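Local coordinates for RagA protein (Porphyromonas gingivalis, PDB 6SLN) that probably takes up peptides across the outer membrane as a TonB-dependent receptor, its beta-barrel closed by a plug domain, at residues Ile872-Asp875 / Arg876-Thr879; Lys890-Met893 / Leu894-Ala897. All coordinates share one frame; numbering follows the deposited sequence.

Contact 1: Ile872-Asp875 / Arg876-Thr879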
loop_
_atom_site.group_PDB
_atom_site.type_symbol
_atom_site.label_atom_id
_atom_site.label_comp_id
_atom_site.label_asym_id
_atom_site.label_seq_id
_atom_site.Cartn_x
_atom_site.Cartn_y
_atom_site.Cartn_z
ATOM N N ILE A 872 2.178 28.190 30.297
ATOM C CA ILE A 872 1.785 29.379 29.556
ATOM C C ILE A 872 0.438 29.085 28.913
ATOM O O ILE A 872 0.293 28.100 28.183
ATOM C CB ILE A 872 2.840 29.758 28.508
ATOM C CG1 ILE A 872 4.175 29.997 29.196
ATOM C CG2 ILE A 872 2.400 30.969 27.685
ATOM C CD1 ILE A 872 5.330 29.924 28.276
ATOM N N ASN A 873 -0.556 29.918 29.212
ATOM C CA ASN A 873 -1.889 29.765 28.655
ATOM C C ASN A 873 -1.929 30.488 27.323
ATOM O O ASN A 873 -2.361 31.634 27.219
ATOM C CB ASN A 873 -2.949 30.295 29.604
ATOM C CG ASN A 873 -4.339 29.865 29.194
ATOM O OD1 ASN A 873 -4.571 29.565 28.022
ATOM N ND2 ASN A 873 -5.266 29.806 30.157
ATOM N N ASN A 874 -1.511 29.777 26.280
ATOM C CA ASN A 874 -1.505 30.352 24.946
ATOM C C ASN A 874 -2.878 30.862 24.543
ATOM O O ASN A 874 -2.965 31.874 23.838
ATOM C CB ASN A 874 -1.018 29.310 23.953
ATOM C CG ASN A 874 -0.221 29.893 22.827
ATOM O OD1 ASN A 874 0.642 29.223 22.288
ATOM N ND2 ASN A 874 -0.500 31.124 22.453
ATOM N N ASP A 875 -3.948 30.166 24.956
ATOM C CA ASP A 875 -5.309 30.598 24.619
ATOM C C ASP A 875 -5.522 32.049 25.021
ATOM O O ASP A 875 -6.068 32.853 24.251
ATOM C CB ASP A 875 -6.355 29.727 25.322
ATOM C CG ASP A 875 -6.694 28.458 24.561
ATOM O OD1 ASP A 875 -6.002 28.132 23.575
ATOM O OD2 ASP A 875 -7.655 27.770 24.978
ATOM N N ARG A 876 -5.082 32.405 26.231
ATOM C CA ARG A 876 -5.282 33.767 26.695
ATOM C C ARG A 876 -4.511 34.780 25.858
ATOM O O ARG A 876 -4.848 35.966 25.901
ATOM C CB ARG A 876 -4.937 33.881 28.189
ATOM C CG ARG A 876 -5.942 33.140 29.083
ATOM C CD ARG A 876 -5.779 33.365 30.576
ATOM N NE ARG A 876 -5.292 34.705 30.860
ATOM C CZ ARG A 876 -4.091 34.954 31.376
ATOM N NH1 ARG A 876 -3.279 33.944 31.661
ATOM N NH2 ARG A 876 -3.690 36.202 31.593
ATOM N N TYR A 877 -3.538 34.353 25.052
ATOM C CA TYR A 877 -2.917 35.302 24.132
ATOM C C TYR A 877 -3.904 35.758 23.069
ATOM O O TYR A 877 -3.738 36.844 22.501
ATOM C CB TYR A 877 -1.657 34.701 23.475
ATOM C CG TYR A 877 -1.039 35.581 22.405
ATOM C CD1 TYR A 877 -1.405 35.465 21.070
ATOM C CD2 TYR A 877 -0.095 36.526 22.729
ATOM C CE1 TYR A 877 -0.846 36.279 20.095
ATOM C CE2 TYR A 877 0.480 37.335 21.762
ATOM C CZ TYR A 877 0.100 37.213 20.453
ATOM O OH TYR A 877 0.677 38.029 19.505
ATOM N N PHE A 878 -4.926 34.949 22.796
ATOM C CA PHE A 878 -5.987 35.315 21.876
ATOM C C PHE A 878 -7.152 35.972 22.600
ATOM O O PHE A 878 -7.599 37.053 22.204
ATOM C CB PHE A 878 -6.448 34.079 21.121
ATOM C CG PHE A 878 -5.370 33.459 20.331
ATOM C CD1 PHE A 878 -5.133 33.873 19.034
ATOM C CD2 PHE A 878 -4.552 32.478 20.891
ATOM C CE1 PHE A 878 -4.114 33.313 18.301
ATOM C CE2 PHE A 878 -3.527 31.904 20.161
ATOM C CZ PHE A 878 -3.307 32.324 18.870
ATOM N N THR A 879 -7.631 35.356 23.684
ATOM C CA THR A 879 -8.835 35.868 24.323
ATOM C C THR A 879 -8.619 37.207 25.029
ATOM O O THR A 879 -9.592 37.921 25.285
ATOM C CB THR A 879 -9.362 34.845 25.313
ATOM O OG1 THR A 879 -8.302 34.480 26.201
ATOM C CG2 THR A 879 -9.844 33.635 24.584
#
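The N-cap of the short helix 874-879, which starts where strand 857-873 of the TonB-dependent receptor barrel ends, is made by Asn873 against Arg876. Asn873 OD1 accepts a weak capping bond from Arg876 N at 3.4 Å, and the same N-H also reaches Asn873 O at 3.0 Å, again weakly, the N-H...O angle being only 126°. With chi1 at -167°, Asn873 CG points away from the backbone N, which brings the amide across the arginine chain, ND2 lying 3.6 Å from Arg876 CG. The amide and guanidinium planes are nearly perpendicular. Both groups reach Glu922, by a hydrogen bond from Asn873 ND2 and a salt bridge from Arg876 NH1, while Arg876 NE pairs with Glu880. On another side of the helix, Asn874 ND2 donates to the backbone of the bound peptide and sits 3.9 Å from both Tyr877 CB and Phe878 CE2. The peptide also packs on Tyr877 and Phe878, so this first turn forms part of its binding site. Asp875 OD1 bonds to Tyr385 OH and Asn981 N. Asp875 O is gripped twice, by Phe878 N at 2.8 Å from above the carbonyl plane and by Thr879 N at 3.0 Å within that plane.

Contact 2: Lys890-Met893 / Leu894-Ala897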
loop_
_atom_site.group_PDB
_atom_site.type_symbol
_atom_site.label_atom_id
_atom_site.label_comp_id
_atom_site.label_asym_id
_atom_site.label_seq_id
_atom_site.Cartn_x
_atom_site.Cartn_y
_atom_site.Cartn_z
ATOM N N LYS A 890 -13.609 37.667 22.606
ATOM C CA LYS A 890 -12.608 38.058 23.586
ATOM C C LYS A 890 -13.194 38.025 24.991
ATOM O O LYS A 890 -14.412 37.994 25.183
ATOM C CB LYS A 890 -12.067 39.463 23.288
ATOM C CG LYS A 890 -11.440 39.609 21.926
ATOM C CD LYS A 890 -10.023 39.037 21.906
ATOM C CE LYS A 890 -9.501 38.866 20.479
ATOM N NZ LYS A 890 -9.520 40.107 19.640
ATOM N N ASP A 891 -12.298 38.038 25.974
ATOM C CA ASP A 891 -12.694 38.140 27.372
ATOM C C ASP A 891 -13.380 39.481 27.654
ATOM O O ASP A 891 -12.941 40.534 27.178
ATOM C CB ASP A 891 -11.465 37.972 28.265
ATOM C CG ASP A 891 -11.812 37.879 29.730
ATOM O OD1 ASP A 891 -12.483 38.806 30.242
ATOM O OD2 ASP A 891 -11.396 36.888 30.379
ATOM N N LYS A 892 -14.463 39.435 28.452
ATOM C CA LYS A 892 -15.200 40.641 28.835
ATOM C C LYS A 892 -14.293 41.748 29.369
ATOM O O LYS A 892 -14.677 42.920 29.334
ATOM C CB LYS A 892 -16.254 40.318 29.908
ATOM C CG LYS A 892 -17.525 39.654 29.406
ATOM C CD LYS A 892 -18.339 39.066 30.554
ATOM C CE LYS A 892 -19.581 38.308 30.056
ATOM N NZ LYS A 892 -20.729 39.180 29.644
ATOM N N MET A 893 -13.097 41.405 29.860
ATOM C CA MET A 893 -12.213 42.422 30.418
ATOM C C MET A 893 -11.868 43.503 29.399
ATOM O O MET A 893 -11.674 44.666 29.778
ATOM C CB MET A 893 -10.950 41.758 30.970
ATOM C CG MET A 893 -10.179 40.929 29.929
ATOM S SD MET A 893 -8.402 40.822 30.226
ATOM C CE MET A 893 -8.396 39.818 31.702
ATOM N N LEU A 894 -11.817 43.164 28.106
ATOM C CA LEU A 894 -11.402 44.174 27.139
ATOM C C LEU A 894 -12.436 45.278 26.971
ATOM O O LEU A 894 -12.155 46.273 26.295
ATOM C CB LEU A 894 -11.088 43.539 25.788
ATOM C CG LEU A 894 -10.030 42.427 25.862
ATOM C CD1 LEU A 894 -9.489 42.022 24.482
ATOM C CD2 LEU A 894 -8.882 42.798 26.818
ATOM N N LEU A 895 -13.619 45.134 27.571
ATOM C CA LEU A 895 -14.582 46.220 27.538
ATOM C C LEU A 895 -14.164 47.355 28.455
ATOM O O LEU A 895 -14.592 48.493 28.237
ATOM C CB LEU A 895 -15.968 45.717 27.933
ATOM C CG LEU A 895 -16.475 44.528 27.133
ATOM C CD1 LEU A 895 -17.486 43.734 27.953
ATOM C CD2 LEU A 895 -17.078 45.012 25.836
ATOM N N ASN A 896 -13.331 47.068 29.462
ATOM C CA ASN A 896 -12.801 48.079 30.367
ATOM C C ASN A 896 -11.380 48.519 29.996
ATOM O O ASN A 896 -10.615 48.940 30.868
ATOM C CB ASN A 896 -12.849 47.568 31.807
ATOM C CG ASN A 896 -13.106 48.683 32.801
ATOM O OD1 ASN A 896 -13.383 49.821 32.415
ATOM N ND2 ASN A 896 -13.012 48.368 34.087
ATOM N N ALA A 897 -11.015 48.430 28.715
ATOM C CA ALA A 897 -9.708 48.886 28.261
ATOM C C ALA A 897 -9.514 50.368 28.552
ATOM O O ALA A 897 -10.476 51.146 28.606
ATOM C CB ALA A 897 -9.545 48.644 26.763
#
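Leu894 and Met893 carry most of this contact, a single 3-10 turn in the long loop between helix 874-879 and strand 921-937. The two methyls of Leu894 serve different neighbours: CD1 meets the aliphatic part of Lys890, 3.8 Å from its CB, whereas CD2 lies 3.9 Å from Met893 CG, with the sulfur close by. Met893 CG is set between its own backbone N and carbonyl carbon (chi1 57°), which brings it against that CD2 methyl. Phe248 of helix 242-252 also packs on Leu894. On the surface, Leu895 CD1 reaches back to Lys892 CB at 4.1 Å. The backbone evidence for the 3-10 form is three successive i to i+3 bonds, Leu894 N to Asp891 O and Leu895 N to Lys892 O, both 3.0 Å, and Asn896 N to Met893 O, 2.9 Å. Asp891 starts the turn with an Asx turn, its OD1 taking Met893 N at 2.7 Å through the anti lone pair. Polar groups thus fix the turn, while the lysines lend methylenes to apolar packing and send their ammonium groups outside it, Lys890 NZ to a hydrogen bond with Leu885 O and Lys892 NZ to a salt bridge with Glu244.

In the fold
Followed from the N terminus, the chain leaves barrel strand 857-873, passes through contact 1, which takes in the whole of helix 874-879, and some ten residues later enters contact 2. Each contact is a local turn, closed within eight consecutive residues; the two stand in series, neither nesting nor crossing. Their centres are nonetheless only about 14 Å apart, because the intervening chain doubles back: Asp891 N lies 2.8 Å from Thr879 O, a probable hydrogen bond, and Lys890 CE packs against Phe878 O. This pairing closes the loop 880-890. Contact 1 joins the strand end to the bound peptide and Glu922, whereas contact 2 connects the long loop that follows to helix 242-252.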